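Long-range contacts in allantoin racemase (Pseudomonas fluorescens, PDB 5LG5), which racemises allantoin and, like related hydantoin racemases, probably also interconverts the D and L forms of 5-monosubstituted hydantoins: residues L106-T115 with K172-M183; R135-G143 with Q163-A173. One frame throughout, in Å; residues are numbered along the deposited sequence.

Interaction 1 of 2, residues L106-T115 with K172-M183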
ATOM      1  N   LEU E 106       7.924 -16.241  13.942  1.00 11.44           N
ATOM      2  CA  LEU E 106       7.223 -17.153  14.842  1.00 11.88           C
ATOM      3  C   LEU E 106       5.745 -17.330  14.559  1.00 16.06           C
ATOM      4  O   LEU E 106       5.123 -18.246  15.101  1.00 14.40           O
ATOM      5  CB  LEU E 106       7.399 -16.698  16.295  1.00 12.09           C
ATOM      6  CG  LEU E 106       8.847 -16.605  16.785  1.00 12.86           C
ATOM      7  CD1 LEU E 106       8.878 -16.138  18.234  1.00 15.88           C
ATOM      8  CD2 LEU E 106       9.540 -17.949  16.649  1.00 10.56           C
ATOM      9  N   GLY E 107       5.169 -16.448  13.746  1.00 13.51           N
ATOM     10  CA  GLY E 107       3.739 -16.492  13.495  1.00 11.37           C
ATOM     11  C   GLY E 107       3.316 -15.670  12.297  1.00 14.29           C
ATOM     12  O   GLY E 107       4.108 -14.897  11.746  1.00 10.77           O
ATOM     13  N   HIS E 108       2.064 -15.832  11.887  1.00 11.34           N
ATOM     14  CA  HIS E 108       1.583 -15.152  10.698  1.00 14.11           C
ATOM     15  C   HIS E 108       1.402 -13.651  10.941  1.00 14.29           C
ATOM     16  O   HIS E 108       1.563 -12.840  10.033  1.00 13.08           O
ATOM     17  CB  HIS E 108       0.275 -15.774  10.219  1.00 12.80           C
ATOM     18  CG  HIS E 108      -0.152 -15.294   8.873  1.00 15.25           C
ATOM     19  ND1 HIS E 108      -1.159 -14.370   8.704  1.00 16.88           N
ATOM     20  CD2 HIS E 108       0.309 -15.586   7.634  1.00 17.55           C
ATOM     21  CE1 HIS E 108      -1.314 -14.127   7.414  1.00 16.64           C
ATOM     22  NE2 HIS E 108      -0.442 -14.855   6.744  1.00 20.28           N
ATOM     23  N   ALA E 109       1.094 -13.296  12.183  1.00 13.62           N
ATOM     24  CA  ALA E 109       0.878 -11.903  12.553  1.00 14.94           C
ATOM     25  C   ALA E 109       1.281 -11.692  14.008  1.00 13.22           C
ATOM     26  O   ALA E 109       1.152 -12.612  14.830  1.00 13.57           O
ATOM     27  CB  ALA E 109      -0.605 -11.513  12.331  1.00 13.02           C
ATOM     28  N   TYR E 110       1.795 -10.499  14.324  1.00 11.09           N
ATOM     29  CA  TYR E 110       2.168 -10.173  15.704  1.00 10.84           C
ATOM     30  C   TYR E 110       1.394  -8.943  16.177  1.00 12.95           C
ATOM     31  O   TYR E 110       0.955  -8.128  15.368  1.00 10.77           O
ATOM     32  CB  TYR E 110       3.687  -9.949  15.848  1.00  9.04           C
ATOM     33  CG  TYR E 110       4.166  -8.665  15.196  1.00  9.87           C
ATOM     34  CD1 TYR E 110       4.596  -8.656  13.881  1.00  9.93           C
ATOM     35  CD2 TYR E 110       4.175  -7.462  15.893  1.00 13.12           C
ATOM     36  CE1 TYR E 110       5.014  -7.496  13.273  1.00  9.84           C
ATOM     37  CE2 TYR E 110       4.607  -6.289  15.290  1.00 10.60           C
ATOM     38  CZ  TYR E 110       5.022  -6.325  13.981  1.00 10.16           C
ATOM     39  OH  TYR E 110       5.443  -5.179  13.371  1.00 10.48           O
ATOM     40  N   SER E 111       1.220  -8.814  17.487  1.00 10.21           N
ATOM     41  CA  SER E 111       0.667  -7.587  18.054  1.00  9.81           C
ATOM     42  C   SER E 111       1.611  -7.029  19.094  1.00  9.64           C
ATOM     43  O   SER E 111       2.358  -7.762  19.742  1.00 11.87           O
ATOM     44  CB  SER E 111      -0.734  -7.795  18.667  1.00  9.39           C
ATOM     45  OG  SER E 111      -1.738  -7.886  17.670  1.00 13.26           O
ATOM     46  N   VAL E 112       1.606  -5.717  19.223  1.00  9.21           N
ATOM     47  CA  VAL E 112       2.412  -5.065  20.220  1.00  7.83           C
ATOM     48  C   VAL E 112       1.514  -4.585  21.342  1.00  9.70           C
ATOM     49  O   VAL E 112       0.484  -3.971  21.091  1.00 12.33           O
ATOM     50  CB  VAL E 112       3.167  -3.869  19.602  1.00 14.61           C
ATOM     51  CG1 VAL E 112       4.047  -3.192  20.651  1.00 13.41           C
ATOM     52  CG2 VAL E 112       3.992  -4.333  18.391  1.00 13.58           C
ATOM     53  N   VAL E 113       1.889  -4.875  22.577  1.00 11.18           N
ATOM     54  CA  VAL E 113       1.156  -4.331  23.705  1.00 13.44           C
ATOM     55  C   VAL E 113       2.020  -3.276  24.350  1.00 13.04           C
ATOM     56  O   VAL E 113       3.116  -3.571  24.820  1.00 14.54           O
ATOM     57  CB  VAL E 113       0.782  -5.389  24.756  1.00 13.32           C
ATOM     58  CG1 VAL E 113       0.126  -4.707  25.945  1.00 14.59           C
ATOM     59  CG2 VAL E 113      -0.136  -6.452  24.149  1.00 12.47           C
ATOM     60  N   THR E 114       1.551  -2.037  24.348  1.00 15.51           N
ATOM     61  CA  THR E 114       2.356  -0.970  24.925  1.00 14.10           C
ATOM     62  C   THR E 114       1.671  -0.439  26.177  1.00 16.06           C
ATOM     63  O   THR E 114       0.748  -1.074  26.714  1.00 14.18           O
ATOM     64  CB  THR E 114       2.659   0.172  23.892  1.00 13.75           C
ATOM     65  OG1 THR E 114       3.593   1.114  24.441  1.00 16.61           O
ATOM     66  CG2 THR E 114       1.392   0.893  23.464  1.00 12.65           C
ATOM     67  N   THR E 115       2.143   0.722  26.624  1.00 14.25           N
ATOM     68  CA  THR E 115       1.702   1.359  27.854  1.00 16.36           C
ATOM     69  C   THR E 115       0.491   2.246  27.635  1.00 17.61           C
ATOM     70  O   THR E 115      -0.653   1.835  27.854  1.00 16.00           O
ATOM     71  CB  THR E 115       2.834   2.225  28.403  1.00 19.86           C
ATOM     72  OG1 THR E 115       3.409   2.980  27.320  1.00 16.75           O
ATOM     73  CG2 THR E 115       3.903   1.340  29.031  1.00 18.25           C
ATOM     74  N   LYS E 172      -6.340 -11.387  15.835  1.00 13.25           N
ATOM     75  CA  LYS E 172      -5.672 -12.578  15.256  1.00 12.75           C
ATOM     76  C   LYS E 172      -4.150 -12.546  15.366  1.00 18.57           C
ATOM     77  O   LYS E 172      -3.433 -13.086  14.499  1.00 16.21           O
ATOM     78  CB  LYS E 172      -6.093 -12.837  13.807  1.00 16.43           C
ATOM     79  CG  LYS E 172      -7.592 -13.010  13.646  1.00 20.08           C
ATOM     80  CD  LYS E 172      -8.102 -14.079  14.614  1.00 22.00           C
ATOM     81  CE  LYS E 172      -9.623 -14.214  14.529  1.00 28.67           C
ATOM     82  NZ  LYS E 172     -10.071 -15.630  14.461  1.00 30.63           N
ATOM     83  N   ALA E 173      -3.655 -11.904  16.419  1.00 15.20           N
ATOM     84  CA  ALA E 173      -2.238 -11.957  16.714  1.00 14.38           C
ATOM     85  C   ALA E 173      -1.871 -13.407  17.022  1.00 14.20           C
ATOM     86  O   ALA E 173      -2.652 -14.151  17.640  1.00 12.96           O
ATOM     87  CB  ALA E 173      -1.911 -11.076  17.906  1.00 12.32           C
ATOM     88  N   GLU E 174      -0.673 -13.806  16.627  1.00 11.53           N
ATOM     89  CA  GLU E 174      -0.211 -15.149  16.929  1.00 11.91           C
ATOM     90  C   GLU E 174       1.001 -15.067  17.823  1.00 13.71           C
ATOM     91  O   GLU E 174       1.420 -16.054  18.430  1.00 11.23           O
ATOM     92  CB  GLU E 174       0.107 -15.895  15.643  1.00 12.25           C
ATOM     93  CG  GLU E 174      -1.094 -15.940  14.720  1.00 12.46           C
ATOM     94  CD  GLU E 174      -0.867 -16.792  13.511  1.00 14.12           C
ATOM     95  OE1 GLU E 174       0.259 -17.327  13.372  1.00 12.79           O
ATOM     96  OE2 GLU E 174      -1.820 -16.936  12.707  1.00 14.96           O
ATOM     97  N   VAL E 175       1.561 -13.866  17.892  1.00 11.14           N
ATOM     98  CA  VAL E 175       2.705 -13.588  18.738  1.00  7.77           C
ATOM     99  C   VAL E 175       2.506 -12.244  19.403  1.00 10.61           C
ATOM    100  O   VAL E 175       1.944 -11.318  18.802  1.00  7.71           O
ATOM    101  CB  VAL E 175       4.027 -13.576  17.922  1.00 11.76           C
ATOM    102  CG1 VAL E 175       5.231 -13.314  18.835  1.00 10.91           C
ATOM    103  CG2 VAL E 175       4.209 -14.887  17.164  1.00 12.49           C
ATOM    104  N   ILE E 176       2.952 -12.134  20.648  1.00  9.69           N
ATOM    105  CA  ILE E 176       2.870 -10.867  21.347  1.00  9.80           C
ATOM    106  C   ILE E 176       4.252 -10.270  21.489  1.00 11.78           C
ATOM    107  O   ILE E 176       5.191 -10.969  21.851  1.00 11.48           O
ATOM    108  CB  ILE E 176       2.265 -11.025  22.745  1.00 10.79           C
ATOM    109  CG1 ILE E 176       0.862 -11.639  22.645  1.00  7.37           C
ATOM    110  CG2 ILE E 176       2.232  -9.690  23.436  1.00 10.34           C
ATOM    111  CD1 ILE E 176      -0.175 -10.736  21.972  1.00 11.09           C
ATOM    112  N   CYS E 177       4.384  -8.987  21.163  1.00 12.46           N
ATOM    113  CA  CYS E 177       5.602  -8.241  21.463  1.00 12.78           C
ATOM    114  C   CYS E 177       5.377  -7.310  22.637  1.00 10.70           C
ATOM    115  O   CYS E 177       4.381  -6.591  22.672  1.00 12.35           O
ATOM    116  CB  CYS E 177       6.067  -7.414  20.246  1.00 15.08           C
ATOM    117  SG  CYS E 177       6.531  -8.381  18.794  1.00 11.24           S
ATOM    118  N   LEU E 178       6.290  -7.335  23.601  1.00 12.25           N
ATOM    119  CA  LEU E 178       6.296  -6.331  24.660  1.00 16.50           C
ATOM    120  C   LEU E 178       6.563  -4.971  24.031  1.00 18.88           C
ATOM    121  O   LEU E 178       7.479  -4.831  23.217  1.00 22.06           O
ATOM    122  CB  LEU E 178       7.374  -6.656  25.687  1.00 19.89           C
ATOM    123  CG  LEU E 178       7.162  -8.031  26.328  1.00 18.23           C
ATOM    124  CD1 LEU E 178       8.143  -8.256  27.473  1.00 22.33           C
ATOM    125  CD2 LEU E 178       5.729  -8.181  26.803  1.00 12.97           C
ATOM    126  N   GLY E 179       5.775  -3.966  24.398  1.00 19.95           N
ATOM    127  CA  GLY E 179       5.847  -2.687  23.707  1.00 23.67           C
ATOM    128  C   GLY E 179       6.329  -1.586  24.620  1.00 27.55           C
ATOM    129  O   GLY E 179       5.889  -0.432  24.519  1.00 27.16           O
ATOM    130  N   CYS E 180       7.196  -1.971  25.555  1.00 29.51           N
ATOM    131  CA  CYS E 180       7.902  -1.019  26.404  1.00 29.90           C
ATOM    132  C   CYS E 180       9.204  -1.621  26.948  1.00 28.38           C
ATOM    133  O   CYS E 180       9.256  -2.812  27.289  1.00 26.87           O
ATOM    134  CB  CYS E 180       6.994  -0.545  27.545  1.00 29.46           C
ATOM    135  SG  CYS E 180       7.781   0.658  28.635  1.00 40.03           S
ATOM    136  N   GLY E 181      10.264  -0.815  26.990  1.00 26.36           N
ATOM    137  CA  GLY E 181      11.542  -1.271  27.525  1.00 24.85           C
ATOM    138  C   GLY E 181      11.425  -1.725  28.975  1.00 27.42           C
ATOM    139  O   GLY E 181      12.074  -2.683  29.401  1.00 30.08           O
ATOM    140  N   GLY E 182      10.594  -1.019  29.738  1.00 24.44           N
ATOM    141  CA  GLY E 182      10.352  -1.357  31.129  1.00 28.66           C
ATOM    142  C   GLY E 182       9.517  -2.613  31.306  1.00 31.79           C
ATOM    143  O   GLY E 182       9.252  -3.040  32.435  1.00 29.53           O
ATOM    144  N   MET E 183       9.089  -3.208  30.195  1.00 25.68           N
ATOM    145  CA  MET E 183       8.391  -4.489  30.263  1.00 26.62           C
ATOM    146  C   MET E 183       9.372  -5.659  30.173  1.00 26.66           C
ATOM    147  O   MET E 183       8.967  -6.824  30.240  1.00 24.70           O
ATOM    148  CB  MET E 183       7.348  -4.601  29.155  1.00 26.11           C
ATOM    149  CG  MET E 183       6.092  -3.773  29.394  1.00 26.96           C
ATOM    150  SD  MET E 183       4.966  -4.012  28.011  1.00 23.70           S
ATOM    151  CE  MET E 183       3.724  -2.750  28.341  1.00 20.25           C
TER

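Interaction 2 of 2, residues R135-G143 with Q163-A173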
ATOM      1  N   ARG E 135       2.971  -7.256   8.946  1.00  9.61           N
ATOM      2  CA  ARG E 135       2.530  -8.431   9.687  1.00 12.83           C
ATOM      3  C   ARG E 135       2.087  -8.074  11.108  1.00 13.19           C
ATOM      4  O   ARG E 135       1.885  -8.941  11.965  1.00 11.75           O
ATOM      5  CB  ARG E 135       3.613  -9.503   9.666  1.00 14.20           C
ATOM      6  CG  ARG E 135       4.108  -9.759   8.247  1.00 16.07           C
ATOM      7  CD  ARG E 135       4.033 -11.213   7.850  1.00 18.39           C
ATOM      8  NE  ARG E 135       4.242 -12.105   8.990  1.00 21.91           N
ATOM      9  CZ  ARG E 135       5.365 -12.785   9.200  1.00 20.70           C
ATOM     10  NH1 ARG E 135       6.394 -12.649   8.364  1.00 23.05           N
ATOM     11  NH2 ARG E 135       5.471 -13.582  10.253  1.00 18.90           N
ATOM     12  N   CYS E 136       1.926  -6.785  11.353  1.00 10.86           N
ATOM     13  CA  CYS E 136       1.425  -6.362  12.651  1.00 10.91           C
ATOM     14  C   CYS E 136      -0.107  -6.405  12.684  1.00 13.03           C
ATOM     15  O   CYS E 136      -0.779  -5.687  11.936  1.00 12.53           O
ATOM     16  CB  CYS E 136       1.941  -4.960  13.001  1.00 10.24           C
ATOM     17  SG  CYS E 136       1.433  -4.412  14.642  1.00 10.45           S
ATOM     18  N   ALA E 137      -0.662  -7.260  13.538  1.00 11.80           N
ATOM     19  CA  ALA E 137      -2.115  -7.347  13.684  1.00 13.51           C
ATOM     20  C   ALA E 137      -2.695  -6.123  14.413  1.00 14.80           C
ATOM     21  O   ALA E 137      -3.818  -5.699  14.134  1.00 15.28           O
ATOM     22  CB  ALA E 137      -2.505  -8.634  14.397  1.00 13.49           C
ATOM     23  N   SER E 138      -1.927  -5.569  15.348  1.00 13.45           N
ATOM     24  CA  SER E 138      -2.349  -4.399  16.105  1.00 11.41           C
ATOM     25  C   SER E 138      -1.261  -3.930  17.055  1.00 11.87           C
ATOM     26  O   SER E 138      -0.350  -4.683  17.419  1.00  8.76           O
ATOM     27  CB  SER E 138      -3.628  -4.696  16.904  1.00 15.20           C
ATOM     28  OG  SER E 138      -3.442  -5.788  17.788  1.00 11.42           O
ATOM     29  N   VAL E 139      -1.359  -2.667  17.443  1.00 11.50           N
ATOM     30  CA  VAL E 139      -0.590  -2.146  18.551  1.00  9.52           C
ATOM     31  C   VAL E 139      -1.592  -1.722  19.595  1.00 10.25           C
ATOM     32  O   VAL E 139      -2.455  -0.886  19.325  1.00 12.96           O
ATOM     33  CB  VAL E 139       0.266  -0.947  18.119  1.00 11.37           C
ATOM     34  CG1 VAL E 139       1.039  -0.349  19.337  1.00  7.50           C
ATOM     35  CG2 VAL E 139       1.201  -1.371  17.007  1.00  8.39           C
ATOM     36  N   ARG E 140      -1.508  -2.317  20.777  1.00  7.94           N
ATOM     37  CA  ARG E 140      -2.501  -2.069  21.814  1.00 11.19           C
ATOM     38  C   ARG E 140      -1.879  -1.515  23.077  1.00 12.24           C
ATOM     39  O   ARG E 140      -0.781  -1.916  23.473  1.00 12.66           O
ATOM     40  CB  ARG E 140      -3.237  -3.357  22.166  1.00 12.84           C
ATOM     41  CG  ARG E 140      -4.104  -3.889  21.068  1.00 15.17           C
ATOM     42  CD  ARG E 140      -4.919  -5.046  21.586  1.00 19.92           C
ATOM     43  NE  ARG E 140      -6.069  -5.277  20.735  1.00 26.90           N
ATOM     44  CZ  ARG E 140      -7.305  -4.944  21.070  1.00 23.20           C
ATOM     45  NH1 ARG E 140      -7.540  -4.398  22.256  1.00 26.66           N
ATOM     46  NH2 ARG E 140      -8.299  -5.180  20.227  1.00 23.04           N
ATOM     47  N   ALA E 141      -2.613  -0.626  23.731  1.00 10.66           N
ATOM     48  CA  ALA E 141      -2.138  -0.024  24.964  1.00 15.32           C
ATOM     49  C   ALA E 141      -2.792  -0.683  26.172  1.00 12.75           C
ATOM     50  O   ALA E 141      -4.000  -0.861  26.212  1.00 12.09           O
ATOM     51  CB  ALA E 141      -2.421   1.479  24.961  1.00 13.12           C
ATOM     52  N   SER E 142      -1.987  -1.017  27.167  1.00 16.12           N
ATOM     53  CA  SER E 142      -2.517  -1.576  28.401  1.00 19.76           C
ATOM     54  C   SER E 142      -3.268  -0.501  29.189  1.00 19.97           C
ATOM     55  O   SER E 142      -4.165  -0.814  29.966  1.00 17.69           O
ATOM     56  CB  SER E 142      -1.383  -2.183  29.226  1.00 18.06           C
ATOM     57  OG  SER E 142      -0.486  -1.178  29.638  1.00 21.22           O
ATOM     58  N   GLY E 143      -2.873   0.760  29.016  1.00 21.91           N
ATOM     59  CA  GLY E 143      -3.514   1.864  29.715  1.00 18.02           C
ATOM     60  C   GLY E 143      -2.781   2.231  30.996  1.00 20.83           C
ATOM     61  O   GLY E 143      -3.254   3.041  31.799  1.00 24.33           O
ATOM     62  N   GLN E 163      -4.864  -7.005  27.141  1.00 19.68           N
ATOM     63  CA  GLN E 163      -4.654  -6.523  25.773  1.00 17.82           C
ATOM     64  C   GLN E 163      -4.107  -7.624  24.883  1.00 13.40           C
ATOM     65  O   GLN E 163      -4.507  -7.756  23.731  1.00 16.72           O
ATOM     66  CB  GLN E 163      -3.726  -5.305  25.747  1.00 14.96           C
ATOM     67  CG  GLN E 163      -4.335  -4.079  26.397  1.00 13.62           C
ATOM     68  CD  GLN E 163      -5.707  -3.784  25.840  1.00 18.97           C
ATOM     69  OE1 GLN E 163      -5.931  -3.871  24.629  1.00 16.56           O
ATOM     70  NE2 GLN E 163      -6.648  -3.458  26.722  1.00 20.08           N
ATOM     71  N   ALA E 164      -3.197  -8.426  25.430  1.00 15.56           N
ATOM     72  CA  ALA E 164      -2.660  -9.559  24.685  1.00 11.48           C
ATOM     73  C   ALA E 164      -3.774 -10.540  24.313  1.00 16.90           C
ATOM     74  O   ALA E 164      -3.820 -11.050  23.188  1.00 14.85           O
ATOM     75  CB  ALA E 164      -1.569 -10.255  25.477  1.00 12.01           C
ATOM     76  N   GLU E 165      -4.672 -10.800  25.259  1.00 16.79           N
ATOM     77  CA  GLU E 165      -5.791 -11.704  24.999  1.00 20.62           C
ATOM     78  C   GLU E 165      -6.701 -11.144  23.911  1.00 20.57           C
ATOM     79  O   GLU E 165      -7.168 -11.880  23.038  1.00 17.77           O
ATOM     80  CB  GLU E 165      -6.563 -11.990  26.294  1.00 18.67           C
ATOM     81  CG  GLU E 165      -5.776 -12.866  27.252  1.00 18.41           C
ATOM     82  CD  GLU E 165      -6.465 -13.071  28.595  1.00 31.31           C
ATOM     83  OE1 GLU E 165      -7.312 -12.225  28.976  1.00 26.21           O
ATOM     84  OE2 GLU E 165      -6.127 -14.068  29.278  1.00 30.13           O
ATOM     85  N   LEU E 166      -6.931  -9.835  23.951  1.00 17.07           N
ATOM     86  CA  LEU E 166      -7.764  -9.191  22.944  1.00 19.12           C
ATOM     87  C   LEU E 166      -7.085  -9.222  21.579  1.00 19.06           C
ATOM     88  O   LEU E 166      -7.727  -9.450  20.550  1.00 18.75           O
ATOM     89  CB  LEU E 166      -8.079  -7.748  23.352  1.00 20.47           C
ATOM     90  CG  LEU E 166      -9.003  -7.552  24.555  1.00 23.67           C
ATOM     91  CD1 LEU E 166      -9.076  -6.080  24.948  1.00 24.95           C
ATOM     92  CD2 LEU E 166     -10.409  -8.073  24.234  1.00 30.38           C
ATOM     93  N   ALA E 167      -5.778  -9.001  21.581  1.00 17.22           N
ATOM     94  CA  ALA E 167      -5.008  -9.027  20.351  1.00 15.99           C
ATOM     95  C   ALA E 167      -5.114 -10.395  19.677  1.00 14.91           C
ATOM     96  O   ALA E 167      -5.345 -10.490  18.466  1.00 14.30           O
ATOM     97  CB  ALA E 167      -3.558  -8.675  20.638  1.00 10.78           C
ATOM     98  N   ILE E 168      -4.985 -11.452  20.470  1.00 12.30           N
ATOM     99  CA  ILE E 168      -5.088 -12.811  19.949  1.00 16.45           C
ATOM    100  C   ILE E 168      -6.496 -13.091  19.428  1.00 18.69           C
ATOM    101  O   ILE E 168      -6.688 -13.501  18.269  1.00 19.03           O
ATOM    102  CB  ILE E 168      -4.725 -13.837  21.052  1.00 18.53           C
ATOM    103  CG1 ILE E 168      -3.272 -13.654  21.472  1.00 16.52           C
ATOM    104  CG2 ILE E 168      -5.015 -15.261  20.609  1.00 14.36           C
ATOM    105  CD1 ILE E 168      -2.949 -14.225  22.846  1.00 17.36           C
ATOM    106  N   ARG E 169      -7.486 -12.817  20.269  1.00 19.88           N
ATOM    107  CA  ARG E 169      -8.871 -13.148  19.953  1.00 17.53           C
ATOM    108  C   ARG E 169      -9.455 -12.286  18.840  1.00 22.86           C
ATOM    109  O   ARG E 169      -9.978 -12.803  17.851  1.00 23.75           O
ATOM    110  CB  ARG E 169      -9.732 -13.019  21.214  1.00 22.57           C
ATOM    111  CG  ARG E 169     -11.218 -13.199  20.986  1.00 28.02           C
ATOM    112  CD  ARG E 169     -11.969 -13.336  22.303  1.00 38.17           C
ATOM    113  NE  ARG E 169     -12.491 -12.046  22.745  1.00 40.60           N
ATOM    114  CZ  ARG E 169     -13.546 -11.426  22.221  1.00 48.16           C
ATOM    115  NH1 ARG E 169     -14.212 -11.963  21.199  1.00 45.78           N
ATOM    116  NH2 ARG E 169     -13.920 -10.250  22.711  1.00 48.01           N
ATOM    117  N   GLU E 170      -9.343 -10.970  18.995  1.00 22.51           N
ATOM    118  CA  GLU E 170      -9.953 -10.035  18.061  1.00 20.08           C
ATOM    119  C   GLU E 170      -9.070  -9.665  16.872  1.00 17.16           C
ATOM    120  O   GLU E 170      -9.557  -9.522  15.754  1.00 16.38           O
ATOM    121  CB  GLU E 170     -10.418  -8.787  18.808  1.00 24.45           C
ATOM    122  CG  GLU E 170     -11.442  -9.101  19.883  1.00 29.64           C
ATOM    123  CD  GLU E 170     -11.888  -7.873  20.628  1.00 39.43           C
ATOM    124  OE1 GLU E 170     -11.281  -6.799  20.405  1.00 43.18           O
ATOM    125  OE2 GLU E 170     -12.853  -7.979  21.420  1.00 43.14           O
ATOM    126  N   ASP E 171      -7.779  -9.472  17.110  1.00 14.68           N
ATOM    127  CA  ASP E 171      -6.897  -9.022  16.044  1.00 14.21           C
ATOM    128  C   ASP E 171      -6.185 -10.169  15.321  1.00 15.95           C
ATOM    129  O   ASP E 171      -5.475  -9.939  14.332  1.00 13.00           O
ATOM    130  CB  ASP E 171      -5.868  -8.020  16.579  1.00 11.34           C
ATOM    131  CG  ASP E 171      -6.506  -6.876  17.337  1.00 15.36           C
ATOM    132  OD1 ASP E 171      -7.657  -6.542  17.014  1.00 17.81           O
ATOM    133  OD2 ASP E 171      -5.860  -6.314  18.253  1.00 16.38           O
ATOM    134  N   LYS E 172      -6.340 -11.387  15.835  1.00 13.25           N
ATOM    135  CA  LYS E 172      -5.672 -12.578  15.256  1.00 12.75           C
ATOM    136  C   LYS E 172      -4.150 -12.546  15.366  1.00 18.57           C
ATOM    137  O   LYS E 172      -3.433 -13.086  14.499  1.00 16.21           O
ATOM    138  CB  LYS E 172      -6.093 -12.837  13.807  1.00 16.43           C
ATOM    139  CG  LYS E 172      -7.592 -13.010  13.646  1.00 20.08           C
ATOM    140  CD  LYS E 172      -8.102 -14.079  14.614  1.00 22.00           C
ATOM    141  CE  LYS E 172      -9.623 -14.214  14.529  1.00 28.67           C
ATOM    142  NZ  LYS E 172     -10.071 -15.630  14.461  1.00 30.63           N
ATOM    143  N   ALA E 173      -3.655 -11.904  16.419  1.00 15.20           N
ATOM    144  CA  ALA E 173      -2.238 -11.957  16.714  1.00 14.38           C
ATOM    145  C   ALA E 173      -1.871 -13.407  17.022  1.00 14.20           C
ATOM    146  O   ALA E 173      -2.652 -14.151  17.640  1.00 12.96           O
ATOM    147  CB  ALA E 173      -1.911 -11.076  17.906  1.00 12.32           C
TER
HETATM  148  O   HOH W   1      -5.819  -3.361  29.514  1.00 23.51           O

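Interaction 1 of 2, residues L106-T115 with K172-M183
Ser111 and Val113 exchange backbone hydrogen bonds with Cys177, Ser111 N to Val175 O adds another, and together these hold strands 110-114 and 175-179 parallel with a 29° twist. Packing is tight along this middle part. On one face of the sheet Tyr110 CB rests against Val175 CB, and Cys177 SG lies obliquely beside the Tyr110 ring, 3.8 Å from its CD2. The ring takes up this place because its CG stands between the backbone N and the carbonyl carbon (chi1 71°); its hydroxyl reaches Leu132 O. On the other face Val113 CG2 meets Ile176 CG2 at 4.1 Å, and Ser111 OG, hydrogen-bonded to Ser138 OG, also lies 3.2 Å from Ala173 CB. The absence of a side chain at Gly179 lets Val112 CG1 settle 3.6 Å from its CA, and Thr114 OG1 donates to Gly179 O at 2.8 Å, from a direction tilted off the carbonyl plane.

The N-terminal end is more open, with His108, Ala109 and Lys172 partly exposed even in the assembly. Here Glu174 joins the segments twice: its N donates to Ala109 O, and its side chain, extended beyond CG, receives His108 N on OE1 at 2.8 Å, almost straight at the hydrogen (174°) but from well above the carboxylate plane. Its OE2 is bonded to Thr224 of the second subunit. With an alanine here, His108 N and that threonine would probably lose their carboxylate partner, leaving residues 107-109 less firmly held against 172-174. Lys172 reaches Asp117 of the third subunit. At the far end Thr115 CG2 lies 3.9 Å from Cys180 CB. Two adjacent inner strands of a four-stranded parallel sheet, flanked by helices, are characteristic of the alpha/beta domains of the Asp/Glu/hydantoin racemase family.

Interaction 2 of 2, residues R135-G143 with Q163-A173
The guanidinium of Arg140 carries Leu166 CB over one face, 3.6 Å above its plane and offset toward the rim, while Gln163 OE1 and Asp171 OD2 sit at its edges. Arg140 NH1 donates to Gln163 OE1 at 2.9 Å, in the carbonyl plane; a bend at chi2 (-52°) swings the Gln163 amide there, only 18° from the plane of the guanidinium. Arg140 NE gives Asp171 OD2 a nearly straight salt bridge of 2.7 Å on the syn side. Glu170 OE1 adds a longer ionic contact to NH2 at 3.4 Å. Arg140 is extended from CG to NE, spanning strand to helix.

Helix 163-171 runs back against strand 136-141 at 147°, as the connection of a beta-alpha-beta crossover that leads on to strand 175-179 and passes strand 110-114.

Asp171 OD2 is gripped from both faces of its carboxylate: opposite Arg140 NE comes Ser138 OG, at 2.5 Å, and that hydroxyl also pairs with Ser111 OG. Nearer the strand's start, Ala137 CB packs on Asp171 O at 3.2 Å. At the strand's C-terminal end Gln163 CG lies against Ala141 O, and a water links Gln163 NE2 to Ser142 O.

Overall arrangement
Interactions 1 and 2, whose centres lie about 7 Å apart, both involve the same four-stranded parallel sheet. Strand 110-114 links them: it lies between 175-179, its partner in interaction 1, and 136-141, the outermost strand within this chain, which interaction 2 packs on helix 153-171. Along the chain the order is 106-115, 135-143, 163-173 and 172-183, so both halves of interaction 2 fall between the two strands of interaction 1, with Lys172 and Ala173 shared where helix passes into strand. Both contacts also border the second subunit, so this edge of the domain lies close to a subunit interface.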